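Local coordinates for oligopeptide ABC transporter, periplasmic oligopeptide-binding protein, putative (Thermotoga maritima MSB8, PDB 5IPW) that probably binds peptides outside the cytoplasmic membrane and hands them to an ABC transporter for uptake, as a member of the family 5 solute-binding proteins, at residues T6-E9 against Y10-T14; G176-L179 against L180-P183; K201-M205 against E206-K210; E459-K462 against Q463-V466; Y479-D483 against A484-D488. All coordinates share one frame; numbering follows the deposited sequence.

Interaction 1. Residues T6-E9 against Y10-T14; sequences TPEE and YYKAT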
loop_
_atom_site.group_PDB
_atom_site.type_symbol
_atom_site.label_atom_id
_atom_site.label_comp_id
_atom_site.label_asym_id
_atom_site.label_seq_id
_atom_site.Cartn_x
_atom_site.Cartn_y
_atom_site.Cartn_z
ATOM N N THR A 6 -1.431 -21.912 -13.943
ATOM C CA THR A 6 -2.187 -23.137 -14.198
ATOM C C THR A 6 -1.233 -24.310 -13.975
ATOM O O THR A 6 -0.017 -24.132 -14.052
ATOM C CB THR A 6 -2.705 -23.080 -15.650
ATOM O OG1 THR A 6 -3.839 -22.203 -15.709
ATOM C CG2 THR A 6 -3.097 -24.435 -16.202
ATOM N N PRO A 7 -1.758 -25.504 -13.667
ATOM C CA PRO A 7 -0.845 -26.651 -13.614
ATOM C C PRO A 7 -0.117 -26.922 -14.946
ATOM O O PRO A 7 1.073 -27.233 -14.949
ATOM C CB PRO A 7 -1.761 -27.817 -13.246
ATOM C CG PRO A 7 -2.899 -27.189 -12.536
ATOM C CD PRO A 7 -3.101 -25.849 -13.179
ATOM N N GLU A 8 -0.832 -26.825 -16.059
ATOM C CA GLU A 8 -0.207 -26.890 -17.375
ATOM C C GLU A 8 0.881 -25.823 -17.549
ATOM O O GLU A 8 1.990 -26.134 -17.983
ATOM C CB GLU A 8 -1.260 -26.758 -18.473
ATOM C CG GLU A 8 -0.801 -27.263 -19.833
ATOM C CD GLU A 8 -1.653 -26.722 -20.973
ATOM O OE1 GLU A 8 -2.780 -27.234 -21.183
ATOM O OE2 GLU A 8 -1.193 -25.781 -21.661
ATOM N N GLU A 9 0.572 -24.572 -17.214
ATOM C CA GLU A 9 1.565 -23.500 -17.320
ATOM C C GLU A 9 2.741 -23.688 -16.367
ATOM O O GLU A 9 3.876 -23.331 -16.697
ATOM C CB GLU A 9 0.924 -22.135 -17.067
ATOM C CG GLU A 9 -0.055 -21.689 -18.141
ATOM C CD GLU A 9 0.569 -21.641 -19.529
ATOM O OE1 GLU A 9 1.654 -21.026 -19.689
ATOM O OE2 GLU A 9 -0.027 -22.236 -20.458
ATOM N N TYR A 10 2.472 -24.232 -15.180
ATOM C CA TYR A 10 3.538 -24.551 -14.229
ATOM C C TYR A 10 4.468 -25.585 -14.838
ATOM O O TYR A 10 5.688 -25.476 -14.738
ATOM C CB TYR A 10 2.961 -25.071 -12.894
ATOM C CG TYR A 10 4.014 -25.529 -11.910
ATOM C CD1 TYR A 10 4.817 -24.610 -11.250
ATOM C CD2 TYR A 10 4.217 -26.883 -11.655
ATOM C CE1 TYR A 10 5.791 -25.019 -10.362
ATOM C CE2 TYR A 10 5.193 -27.305 -10.766
ATOM C CZ TYR A 10 5.978 -26.365 -10.121
ATOM O OH TYR A 10 6.955 -26.772 -9.226
ATOM N N TYR A 11 3.872 -26.591 -15.463
ATOM C CA TYR A 11 4.619 -27.624 -16.163
ATOM C C TYR A 11 5.459 -27.068 -17.307
ATOM O O TYR A 11 6.615 -27.442 -17.465
ATOM C CB TYR A 11 3.670 -28.692 -16.701
ATOM C CG TYR A 11 4.358 -29.692 -17.583
ATOM C CD1 TYR A 11 5.389 -30.480 -17.084
ATOM C CD2 TYR A 11 3.993 -29.846 -18.923
ATOM C CE1 TYR A 11 6.030 -31.407 -17.879
ATOM C CE2 TYR A 11 4.638 -30.767 -19.733
ATOM C CZ TYR A 11 5.655 -31.546 -19.204
ATOM O OH TYR A 11 6.312 -32.466 -19.985
ATOM N N LYS A 12 4.874 -26.184 -18.103
ATOM C CA LYS A 12 5.600 -25.570 -19.199
ATOM C C LYS A 12 6.811 -24.810 -18.687
ATOM O O LYS A 12 7.869 -24.865 -19.298
ATOM C CB LYS A 12 4.696 -24.642 -20.018
ATOM C CG LYS A 12 3.794 -25.388 -20.992
ATOM C CD LYS A 12 2.746 -24.485 -21.625
ATOM C CE LYS A 12 3.357 -23.331 -22.411
ATOM N NZ LYS A 12 2.302 -22.485 -23.047
ATOM N N ALA A 13 6.669 -24.122 -17.558
ATOM C CA ALA A 13 7.786 -23.357 -16.992
ATOM C C ALA A 13 8.864 -24.214 -16.332
ATOM O O ALA A 13 10.042 -23.898 -16.440
ATOM C CB ALA A 13 7.275 -22.327 -15.992
ATOM N N THR A 14 8.466 -25.284 -15.649
ATOM C CA THR A 14 9.357 -25.961 -14.684
ATOM C C THR A 14 9.733 -27.406 -15.015
ATOM O O THR A 14 10.665 -27.956 -14.415
ATOM C CB THR A 14 8.711 -25.986 -13.283
ATOM O OG1 THR A 14 7.514 -26.780 -13.317
ATOM C CG2 THR A 14 8.386 -24.565 -12.821
#
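Glu9 and Lys12 form the salt bridge between T6-E9 and Y10-T14. Their chains run alongside each other and point the same way, and Lys12 NZ stands 3.5 Å from Glu9 OE2, a salt bridge whose hydrogen bond is weak. CG of Glu9 lies beside its own backbone N (chi1 -68°), and a bend at chi2 brings the carboxylate alongside Lys12. An alanine at Glu9 would remove this carboxylate and would probably leave the Lys12 ammonium without its salt-bridge mate and freer to swing. Glu8 also lies along Lys12, but its OE2 is 5.0 Å from Lys12 NZ, so any attraction is probably a longer-range one between charges.

The backbone bonds are those of the first turns of helix 7-14, with Thr6 at the N-cap position and Pro7 opening the helix. Tyr10 N gives to Thr6 O at 2.7 Å, Tyr11 N to Pro7 O at 2.9 Å, Lys12 N to Glu8 O at 2.9 Å and Ala13 N to Glu9 O at 3.0 Å.

Farther along, Thr14 OG1 donates to Tyr10 O at 2.7 Å, above the plane of that carbonyl, which also accepts from Thr14 N. The same hydroxyl oxygen sits over the centre of one face of the Tyr10 ring. Tyr10 and Pro7 pack on Val49 of strand 48-51, while the Tyr11 ring has a cation-pi partner in Lys17.

Interaction 2. Residues G176-L179 against L180-P183; sequences GLFL and LKVP
Phe178 O is gripped by two backbone N-H groups of the following segment. Lys181 N gives the shorter bond at 2.8 Å, and Val182 N adds a weak one at 3.3 Å. One residue earlier, Leu180 N reaches Leu177 O at 2.9 Å. Two i to i+3 bonds and one weak i to i+4 bond thus hold 176-183 in helical phi and psi without the regular helical pattern, a short irregular coil in a loop.

The side chains meet chiefly at Phe178. Its CG is anti to the backbone N (chi1 179°), which carries the ring forward along the coil to Val182. There CG2 of Val182 lies over one face, offset toward the rim, 4.0 Å from the ring centroid: a CH-pi contact, closest at Phe178 CE2. Between neighbours in the chain, Leu179 CB and Leu180 CD1 touch at 4.2 Å.

The coil follows strand 166-171 and leans on the five-stranded antiparallel sheet. Phe171 and Phe187 meet the Phe178 ring edge-to-face, Phe113 of strand 110-115 touches both Phe178 and Val182, and Leu179 and Pro183 both rest on Leu94 of strand 94-105.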
loop_
_atom_site.group_PDB
_atom_site.type_symbol
_atom_site.label_atom_id
_atom_site.label_comp_id
_atom_site.label_asym_id
_atom_site.label_seq_id
_atom_site.Cartn_x
_atom_site.Cartn_y
_atom_site.Cartn_z
ATOM N N GLY A 176 -5.016 3.110 -18.332
ATOM C CA GLY A 176 -3.940 2.179 -17.988
ATOM C C GLY A 176 -3.793 1.922 -16.502
ATOM O O GLY A 176 -3.331 0.860 -16.100
ATOM N N LEU A 177 -4.198 2.891 -15.686
ATOM C CA LEU A 177 -4.091 2.783 -14.234
ATOM C C LEU A 177 -4.917 1.650 -13.644
ATOM O O LEU A 177 -4.659 1.223 -12.524
ATOM C CB LEU A 177 -4.519 4.094 -13.567
ATOM C CG LEU A 177 -3.634 5.322 -13.798
ATOM C CD1 LEU A 177 -4.189 6.520 -13.030
ATOM C CD2 LEU A 177 -2.181 5.048 -13.413
ATOM N N PHE A 178 -5.913 1.176 -14.384
ATOM C CA PHE A 178 -6.811 0.146 -13.879
ATOM C C PHE A 178 -6.077 -1.109 -13.428
ATOM O O PHE A 178 -6.472 -1.732 -12.446
ATOM C CB PHE A 178 -7.842 -0.230 -14.937
ATOM C CG PHE A 178 -8.784 -1.314 -14.497
ATOM C CD1 PHE A 178 -9.656 -1.098 -13.441
ATOM C CD2 PHE A 178 -8.788 -2.554 -15.130
ATOM C CE1 PHE A 178 -10.522 -2.091 -13.027
ATOM C CE2 PHE A 178 -9.652 -3.550 -14.722
ATOM C CZ PHE A 178 -10.523 -3.318 -13.670
ATOM N N LEU A 179 -5.017 -1.482 -14.137
ATOM C CA LEU A 179 -4.237 -2.655 -13.756
ATOM C C LEU A 179 -3.717 -2.567 -12.328
ATOM O O LEU A 179 -3.582 -3.587 -11.663
ATOM C CB LEU A 179 -3.061 -2.872 -14.709
ATOM C CG LEU A 179 -3.391 -3.420 -16.095
ATOM C CD1 LEU A 179 -2.097 -3.579 -16.878
ATOM C CD2 LEU A 179 -4.138 -4.746 -16.038
ATOM N N LEU A 180 -3.423 -1.357 -11.865
ATOM C CA LEU A 180 -2.957 -1.147 -10.492
ATOM C C LEU A 180 -4.083 -1.161 -9.460
ATOM O O LEU A 180 -3.824 -1.206 -8.262
ATOM C CB LEU A 180 -2.174 0.162 -10.387
ATOM C CG LEU A 180 -0.719 0.098 -10.856
ATOM C CD1 LEU A 180 -0.553 -0.505 -12.246
ATOM C CD2 LEU A 180 -0.144 1.501 -10.808
ATOM N N LYS A 181 -5.324 -1.115 -9.923
ATOM C CA LYS A 181 -6.481 -1.168 -9.042
ATOM C C LYS A 181 -6.818 -2.605 -8.683
ATOM O O LYS A 181 -7.249 -2.884 -7.567
ATOM C CB LYS A 181 -7.691 -0.530 -9.722
ATOM C CG LYS A 181 -7.488 0.919 -10.126
ATOM C CD LYS A 181 -7.963 1.876 -9.046
ATOM C CE LYS A 181 -7.489 3.293 -9.313
ATOM N NZ LYS A 181 -6.031 3.440 -9.048
ATOM N N VAL A 182 -6.603 -3.511 -9.630
ATOM C CA VAL A 182 -7.046 -4.900 -9.497
ATOM C C VAL A 182 -6.424 -5.669 -8.322
ATOM O O VAL A 182 -7.138 -6.396 -7.635
ATOM C CB VAL A 182 -6.835 -5.673 -10.816
ATOM C CG1 VAL A 182 -7.160 -7.148 -10.648
ATOM C CG2 VAL A 182 -7.711 -5.079 -11.907
ATOM N N PRO A 183 -5.107 -5.522 -8.090
ATOM C CA PRO A 183 -4.476 -6.166 -6.934
ATOM C C PRO A 183 -4.867 -5.549 -5.598
ATOM O O PRO A 183 -4.651 -6.172 -4.561
ATOM C CB PRO A 183 -2.978 -5.933 -7.155
ATOM C CG PRO A 183 -2.845 -5.363 -8.513
ATOM C CD PRO A 183 -4.142 -4.717 -8.843
#

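Interaction 3. Residues K201-M205 against E206-K210; sequences KYTPM and EEIEK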
loop_
_atom_site.group_PDB
_atom_site.type_symbol
_atom_site.label_atom_id
_atom_site.label_comp_id
_atom_site.label_asym_id
_atom_site.label_seq_id
_atom_site.Cartn_x
_atom_site.Cartn_y
_atom_site.Cartn_z
ATOM N N LYS A 201 -33.866 -5.134 -6.785
ATOM C CA LYS A 201 -33.862 -5.348 -8.231
ATOM C C LYS A 201 -34.205 -6.786 -8.624
ATOM O O LYS A 201 -34.774 -7.009 -9.692
ATOM C CB LYS A 201 -32.509 -4.968 -8.838
ATOM C CG LYS A 201 -32.485 -5.010 -10.361
ATOM C CD LYS A 201 -31.084 -4.784 -10.899
ATOM C CE LYS A 201 -31.033 -5.010 -12.401
ATOM N NZ LYS A 201 -29.655 -4.825 -12.934
ATOM N N TYR A 202 -33.854 -7.753 -7.780
ATOM C CA TYR A 202 -34.064 -9.165 -8.094
ATOM C C TYR A 202 -35.136 -9.819 -7.244
ATOM O O TYR A 202 -35.612 -10.903 -7.580
ATOM C CB TYR A 202 -32.742 -9.932 -7.959
ATOM C CG TYR A 202 -31.684 -9.402 -8.897
ATOM C CD1 TYR A 202 -31.654 -9.787 -10.236
ATOM C CD2 TYR A 202 -30.743 -8.479 -8.461
ATOM C CE1 TYR A 202 -30.704 -9.285 -11.107
ATOM C CE2 TYR A 202 -29.787 -7.970 -9.328
ATOM C CZ TYR A 202 -29.771 -8.376 -10.649
ATOM O OH TYR A 202 -28.824 -7.873 -11.510
ATOM N N THR A 203 -35.531 -9.163 -6.158
ATOM C CA THR A 203 -36.494 -9.730 -5.222
ATOM C C THR A 203 -37.598 -8.724 -4.931
ATOM O O THR A 203 -37.319 -7.537 -4.768
ATOM C CB THR A 203 -35.787 -10.098 -3.915
ATOM O OG1 THR A 203 -34.666 -10.933 -4.218
ATOM C CG2 THR A 203 -36.719 -10.828 -2.958
ATOM N N PRO A 204 -38.860 -9.187 -4.877
ATOM C CA PRO A 204 -39.933 -8.290 -4.450
ATOM C C PRO A 204 -39.638 -7.651 -3.091
ATOM O O PRO A 204 -39.272 -8.347 -2.142
ATOM C CB PRO A 204 -41.165 -9.203 -4.346
ATOM C CG PRO A 204 -40.821 -10.473 -5.048
ATOM C CD PRO A 204 -39.369 -10.459 -5.426
ATOM N N MET A 205 -39.814 -6.338 -3.008
ATOM C CA MET A 205 -39.554 -5.602 -1.777
ATOM C C MET A 205 -40.308 -6.162 -0.572
ATOM O O MET A 205 -39.811 -6.087 0.547
ATOM C CB MET A 205 -39.898 -4.122 -1.963
ATOM C CG MET A 205 -39.378 -3.223 -0.853
ATOM S SD MET A 205 -37.584 -3.282 -0.674
ATOM C CE MET A 205 -37.102 -1.978 -1.804
ATOM N N GLU A 206 -41.499 -6.711 -0.793
ATOM C CA GLU A 206 -42.278 -7.323 0.299
ATOM C C GLU A 206 -41.585 -8.544 0.889
ATOM O O GLU A 206 -41.679 -8.795 2.088
ATOM C CB GLU A 206 -43.719 -7.683 -0.120
ATOM C CG GLU A 206 -43.890 -8.295 -1.503
ATOM C CD GLU A 206 -44.295 -7.267 -2.554
ATOM O OE1 GLU A 206 -43.477 -6.972 -3.455
ATOM O OE2 GLU A 206 -45.431 -6.740 -2.468
ATOM N N GLU A 207 -40.898 -9.307 0.046
ATOM C CA GLU A 207 -40.168 -10.482 0.511
ATOM C C GLU A 207 -38.933 -10.074 1.280
ATOM O O GLU A 207 -38.563 -10.736 2.252
ATOM C CB GLU A 207 -39.789 -11.380 -0.663
ATOM C CG GLU A 207 -40.990 -12.029 -1.324
ATOM C CD GLU A 207 -41.839 -12.805 -0.331
ATOM O OE1 GLU A 207 -41.336 -13.802 0.240
ATOM O OE2 GLU A 207 -43.007 -12.407 -0.113
ATOM N N ILE A 208 -38.307 -8.984 0.842
ATOM C CA ILE A 208 -37.143 -8.431 1.528
ATOM C C ILE A 208 -37.509 -7.917 2.920
ATOM O O ILE A 208 -36.786 -8.172 3.885
ATOM C CB ILE A 208 -36.473 -7.309 0.707
ATOM C CG1 ILE A 208 -35.835 -7.905 -0.550
ATOM C CG2 ILE A 208 -35.413 -6.584 1.534
ATOM C CD1 ILE A 208 -35.287 -6.885 -1.521
ATOM N N GLU A 209 -38.630 -7.208 3.023
ATOM C CA GLU A 209 -39.078 -6.667 4.312
ATOM C C GLU A 209 -39.368 -7.753 5.341
ATOM O O GLU A 209 -39.195 -7.530 6.536
ATOM C CB GLU A 209 -40.283 -5.732 4.134
ATOM C CG GLU A 209 -39.873 -4.316 3.737
ATOM C CD GLU A 209 -40.991 -3.495 3.113
ATOM O OE1 GLU A 209 -40.702 -2.364 2.664
ATOM O OE2 GLU A 209 -42.149 -3.965 3.067
ATOM N N LYS A 210 -39.778 -8.931 4.876
ATOM C CA LYS A 210 -40.059 -10.059 5.768
ATOM C C LYS A 210 -38.805 -10.645 6.422
ATOM O O LYS A 210 -38.907 -11.363 7.418
ATOM C CB LYS A 210 -40.820 -11.152 5.012
ATOM C CG LYS A 210 -42.212 -10.715 4.583
ATOM C CD LYS A 210 -42.733 -11.485 3.376
ATOM C CE LYS A 210 -43.689 -12.604 3.769
ATOM N NZ LYS A 210 -44.362 -13.184 2.571
#
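Thr203 meets Ile208 through its methyl branch: CG2 is anti to the backbone N and lies 3.9 Å from Ile208 CG1, the two side chains crossing at a slant. The hydroxyl branch is used separately, with Thr203 OG1 hydrogen-bonded to Lys196 O. Ile208 is extended at chi2 (173°) and Met205 bent at chi2 and chi3, and Ile208 CD1 and Met205 SD meet at 4.4 Å; both residues pack on Pro200 and on Trp220 of helix 220-227.

This is the start of helix 205-209, with Pro204 at the N-cap position. Pro204 O accepts from Ile208 N at 3.2 Å and weakly from Glu207 N; Met205 O takes Glu209 N at 3.0 Å.

Pro204 lies alongside Glu207, ring CG to Glu207 CG at 4.0 Å. Glu206 has its CG in the crowded position between backbone N and carbonyl carbon (chi1 41°), and its OE1 comes back against Pro204 CB, 3.3 Å away. The bent chain of Glu207 takes its carboxylate to Lys210 instead, where NZ reaches OE2 at 3.1 Å on the syn side in a salt bridge.

Interaction 4. Residues E459-K462 against Q463-V466; sequences EYWK and QIGV
Trp461 packs against two aliphatic side chains of the segment that follows it. Its CB lies 4.2 Å from Val466 CB, and its CD1 is 4.2 Å from Ile464 CD1; Val466 CG1 and Ile464 CD1 come to the indole obliquely. Ile464 gets there with CG1 wedged between its backbone N and carbonyl carbon (chi1 64°), which also lays CG1 against Trp461 O. Trp461 NE1 is hydrogen-bonded to Leu365 O.

The backbone beneath forms a Schellman motif that ends helix 448-462. Val466 N bonds to Trp461 O at 2.9 Å and Gly465 N to Lys462 O at 2.8 Å, with Gly465 taking the positive phi that favours glycine. Ile464 N also reaches Trp461 O, from the opposite face of that carbonyl to Val466 N.

Lys462, bent at chi3, returns to Glu459: Lys462 NZ meets Glu459 OE2 at 3.0 Å from above the carboxylate plane, in a salt bridge. A methionine at Lys462 would lack the ammonium and would probably leave the Glu459 carboxylate without its charged mate.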
loop_
_atom_site.group_PDB
_atom_site.type_symbol
_atom_site.label_atom_id
_atom_site.label_comp_id
_atom_site.label_asym_id
_atom_site.label_seq_id
_atom_site.Cartn_x
_atom_site.Cartn_y
_atom_site.Cartn_z
ATOM N N GLU A 459 21.872 22.701 14.160
ATOM C CA GLU A 459 23.325 22.633 14.332
ATOM C C GLU A 459 24.062 22.350 13.032
ATOM O O GLU A 459 25.027 23.029 12.712
ATOM C CB GLU A 459 23.709 21.565 15.362
ATOM C CG GLU A 459 23.594 22.022 16.806
ATOM C CD GLU A 459 24.592 23.111 17.161
ATOM O OE1 GLU A 459 25.801 22.946 16.879
ATOM O OE2 GLU A 459 24.160 24.137 17.730
ATOM N N TYR A 460 23.616 21.355 12.278
ATOM C CA TYR A 460 24.369 20.926 11.094
ATOM C C TYR A 460 24.417 22.030 10.047
ATOM O O TYR A 460 25.413 22.176 9.336
ATOM C CB TYR A 460 23.797 19.638 10.475
ATOM C CG TYR A 460 23.567 18.490 11.443
ATOM C CD1 TYR A 460 24.238 18.424 12.672
ATOM C CD2 TYR A 460 22.689 17.459 11.126
ATOM C CE1 TYR A 460 24.024 17.380 13.554
ATOM C CE2 TYR A 460 22.477 16.407 12.002
ATOM C CZ TYR A 460 23.146 16.376 13.212
ATOM O OH TYR A 460 22.941 15.345 14.092
ATOM N N TRP A 461 23.339 22.806 9.970
ATOM C CA TRP A 461 23.233 23.898 9.005
ATOM C C TRP A 461 23.928 25.189 9.471
ATOM O O TRP A 461 24.339 26.008 8.646
ATOM C CB TRP A 461 21.760 24.154 8.646
ATOM C CG TRP A 461 21.174 23.134 7.685
ATOM C CD1 TRP A 461 21.840 22.128 7.037
ATOM C CD2 TRP A 461 19.817 23.062 7.231
ATOM N NE1 TRP A 461 20.981 21.430 6.229
ATOM C CE2 TRP A 461 19.731 21.980 6.330
ATOM C CE3 TRP A 461 18.662 23.804 7.504
ATOM C CZ2 TRP A 461 18.541 21.624 5.699
ATOM C CZ3 TRP A 461 17.477 23.445 6.877
ATOM C CH2 TRP A 461 17.426 22.365 5.987
ATOM N N LYS A 462 24.067 25.361 10.784
ATOM C CA LYS A 462 24.904 26.428 11.344
ATOM C C LYS A 462 26.355 26.301 10.871
ATOM O O LYS A 462 27.010 27.302 10.582
ATOM C CB LYS A 462 24.852 26.390 12.872
ATOM C CG LYS A 462 25.550 27.550 13.571
ATOM C CD LYS A 462 25.601 27.355 15.081
ATOM C CE LYS A 462 24.243 26.988 15.665
ATOM N NZ LYS A 462 24.225 27.089 17.149
ATOM N N GLN A 463 26.844 25.068 10.779
ATOM C CA GLN A 463 28.197 24.799 10.285
ATOM C C GLN A 463 28.417 25.220 8.828
ATOM O O GLN A 463 29.560 25.322 8.387
ATOM C CB GLN A 463 28.554 23.313 10.461
ATOM C CG GLN A 463 29.384 22.997 11.701
ATOM C CD GLN A 463 28.808 23.577 12.982
ATOM O OE1 GLN A 463 27.762 23.141 13.461
ATOM N NE2 GLN A 463 29.500 24.556 13.554
ATOM N N ILE A 464 27.340 25.447 8.080
ATOM C CA ILE A 464 27.463 26.037 6.740
ATOM C C ILE A 464 26.961 27.486 6.691
ATOM O O ILE A 464 26.833 28.079 5.613
ATOM C CB ILE A 464 26.793 25.171 5.641
ATOM C CG1 ILE A 464 25.275 25.071 5.840
ATOM C CG2 ILE A 464 27.415 23.782 5.627
ATOM C CD1 ILE A 464 24.546 24.388 4.700
ATOM N N GLY A 465 26.707 28.052 7.868
ATOM C CA GLY A 465 26.279 29.444 7.994
ATOM C C GLY A 465 24.818 29.711 7.676
ATOM O O GLY A 465 24.425 30.862 7.502
ATOM N N VAL A 466 24.009 28.655 7.606
ATOM C CA VAL A 466 22.593 28.800 7.329
ATOM C C VAL A 466 21.829 28.814 8.645
ATOM O O VAL A 466 21.829 27.830 9.383
ATOM C CB VAL A 466 22.077 27.680 6.416
ATOM C CG1 VAL A 466 20.557 27.706 6.347
ATOM C CG2 VAL A 466 22.679 27.803 5.017
#

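Interaction 5. Residues Y479-D483 against A484-D488; sequences YERAD and AGDFD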
loop_
_atom_site.group_PDB
_atom_site.type_symbol
_atom_site.label_atom_id
_atom_site.label_comp_id
_atom_site.label_asym_id
_atom_site.label_seq_id
_atom_site.Cartn_x
_atom_site.Cartn_y
_atom_site.Cartn_z
ATOM N N TYR A 479 -1.583 23.415 8.270
ATOM C CA TYR A 479 -2.193 23.203 6.959
ATOM C C TYR A 479 -2.719 24.490 6.338
ATOM O O TYR A 479 -2.686 24.645 5.114
ATOM C CB TYR A 479 -3.327 22.171 7.035
ATOM C CG TYR A 479 -2.867 20.733 6.937
ATOM C CD1 TYR A 479 -2.209 20.266 5.798
ATOM C CD2 TYR A 479 -3.110 19.831 7.970
ATOM C CE1 TYR A 479 -1.785 18.951 5.703
ATOM C CE2 TYR A 479 -2.695 18.512 7.882
ATOM C CZ TYR A 479 -2.030 18.079 6.750
ATOM O OH TYR A 479 -1.623 16.769 6.668
ATOM N N GLU A 480 -3.217 25.397 7.176
ATOM C CA GLU A 480 -3.728 26.690 6.707
ATOM C C GLU A 480 -2.597 27.617 6.251
ATOM O O GLU A 480 -2.723 28.323 5.249
ATOM C CB GLU A 480 -4.610 27.345 7.776
ATOM C CG GLU A 480 -6.013 26.738 7.809
ATOM C CD GLU A 480 -6.863 27.161 9.001
ATOM O OE1 GLU A 480 -6.532 28.171 9.658
ATOM O OE2 GLU A 480 -7.876 26.468 9.268
ATOM N N ARG A 481 -1.487 27.589 6.980
ATOM C CA ARG A 481 -0.261 28.249 6.540
ATOM C C ARG A 481 0.218 27.699 5.191
ATOM O O ARG A 481 0.636 28.458 4.326
ATOM C CB ARG A 481 0.842 28.065 7.582
ATOM C CG ARG A 481 0.600 28.787 8.892
ATOM C CD ARG A 481 0.924 30.266 8.810
ATOM N NE ARG A 481 0.716 30.925 10.100
ATOM C CZ ARG A 481 1.596 30.957 11.105
ATOM N NH1 ARG A 481 2.791 30.370 11.002
ATOM N NH2 ARG A 481 1.279 31.594 12.228
ATOM N N ALA A 482 0.154 26.381 5.021
ATOM C CA ALA A 482 0.622 25.733 3.791
ATOM C C ALA A 482 -0.170 26.152 2.571
ATOM O O ALA A 482 0.400 26.523 1.556
ATOM C CB ALA A 482 0.565 24.222 3.931
ATOM N N ASP A 483 -1.489 26.086 2.673
ATOM C CA ASP A 483 -2.354 26.479 1.565
ATOM C C ASP A 483 -2.278 27.986 1.235
ATOM O O ASP A 483 -2.620 28.403 0.124
ATOM C CB ASP A 483 -3.801 26.044 1.842
ATOM C CG ASP A 483 -4.003 24.529 1.698
ATOM O OD1 ASP A 483 -3.305 23.882 0.894
ATOM O OD2 ASP A 483 -4.880 23.974 2.381
ATOM N N ALA A 484 -1.813 28.797 2.180
ATOM C CA ALA A 484 -1.694 30.230 1.956
ATOM C C ALA A 484 -0.330 30.632 1.389
ATOM O O ALA A 484 -0.155 31.765 0.959
ATOM C CB ALA A 484 -1.972 30.980 3.246
ATOM N N GLY A 485 0.628 29.707 1.390
ATOM C CA GLY A 485 1.987 29.983 0.934
ATOM C C GLY A 485 2.786 30.739 1.981
ATOM O O GLY A 485 3.827 31.326 1.672
ATOM N N ASP A 486 2.306 30.707 3.227
ATOM C CA ASP A 486 2.882 31.489 4.320
ATOM C C ASP A 486 3.867 30.621 5.084
ATOM O O ASP A 486 3.621 30.210 6.221
ATOM C CB ASP A 486 1.772 32.007 5.251
ATOM C CG ASP A 486 2.263 33.070 6.231
ATOM O OD1 ASP A 486 3.491 33.253 6.383
ATOM O OD2 ASP A 486 1.408 33.732 6.849
ATOM N N PHE A 487 4.992 30.347 4.436
ATOM C CA PHE A 487 6.057 29.574 5.048
ATOM C C PHE A 487 7.341 29.708 4.236
ATOM O O PHE A 487 7.311 30.041 3.053
ATOM C CB PHE A 487 5.652 28.093 5.166
ATOM C CG PHE A 487 5.424 27.421 3.845
ATOM C CD1 PHE A 487 4.192 27.497 3.213
ATOM C CD2 PHE A 487 6.444 26.721 3.224
ATOM C CE1 PHE A 487 3.985 26.887 1.988
ATOM C CE2 PHE A 487 6.242 26.105 1.998
ATOM C CZ PHE A 487 5.013 26.190 1.379
ATOM N N ASP A 488 8.460 29.442 4.896
ATOM C CA ASP A 488 9.757 29.328 4.250
ATOM C C ASP A 488 10.015 27.873 3.877
ATOM O O ASP A 488 10.414 27.566 2.749
ATOM C CB ASP A 488 10.866 29.814 5.191
ATOM C CG ASP A 488 10.605 31.200 5.738
ATOM O OD1 ASP A 488 10.134 32.048 4.968
ATOM O OD2 ASP A 488 10.868 31.445 6.931
#
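The backbone closes on Arg481 O and Ala482 O: Asp486 N bonds to the first at 3.0 Å, and Gly485 N to the second at 3.2 Å.

Among the side chains, Phe487 and Arg481 carry the contact. The Phe487 ring turns its edge to the helix end, with CE1 3.6 Å from Ala482 O and CD1 3.8 Å from Arg481 O, both oxygens lying near the ring plane. Its CG stands between backbone N and carbonyl carbon (chi1 63°), which brings the ring edge against the last turn of the helix.

Together the two main bonds and the positive phi of Gly485 make a Schellman motif, the stop signal of helix 475-484 before strand 489-494. Ala484 N adds weak bonds to both Glu480 O and Arg481 O, and Asp486 then forms the centre of an inverse gamma turn.

Arg481 and Asp486 slant across each other, their guanidinium and carboxylate planes 33° apart. The arginine touches with its aliphatic CD, 4.0 Å from Asp486 OD2 and 3.7 Å from Asp486 O. The charged ends stay farther off, with Arg481 NE 4.4 Å from Asp486 OD2 and the oxygen well out of the guanidinium plane, so the attraction is probably electrostatic only. Arg481 NH1 has a long, weak ion pair with Glu471. Phe487 also packs on Thr444 of strand 440-445, and Asn344 ND2 bonds to its carbonyl oxygen.

The five contacts come in series along the chain, each closing before the next opens. Interaction 1 belongs to the N-terminal helix 7-14, its centre about 26 Å from that of interaction 2, which leans on the five-stranded antiparallel sheet. Interaction 3, about 36 Å from interaction 2 centre to centre, starts helix 205-209 at the surface. Interactions 4 and 5 lie about 25 Å apart, centre to centre, and both end helices that lead into strands of one mixed sheet, 467-472 and 489-494; in each a Schellman motif makes the turn. Interactions 3 and 4, with centres about 73 Å apart, lie on opposite sides of the chain's centre, so the contacts are spread widely through the protein.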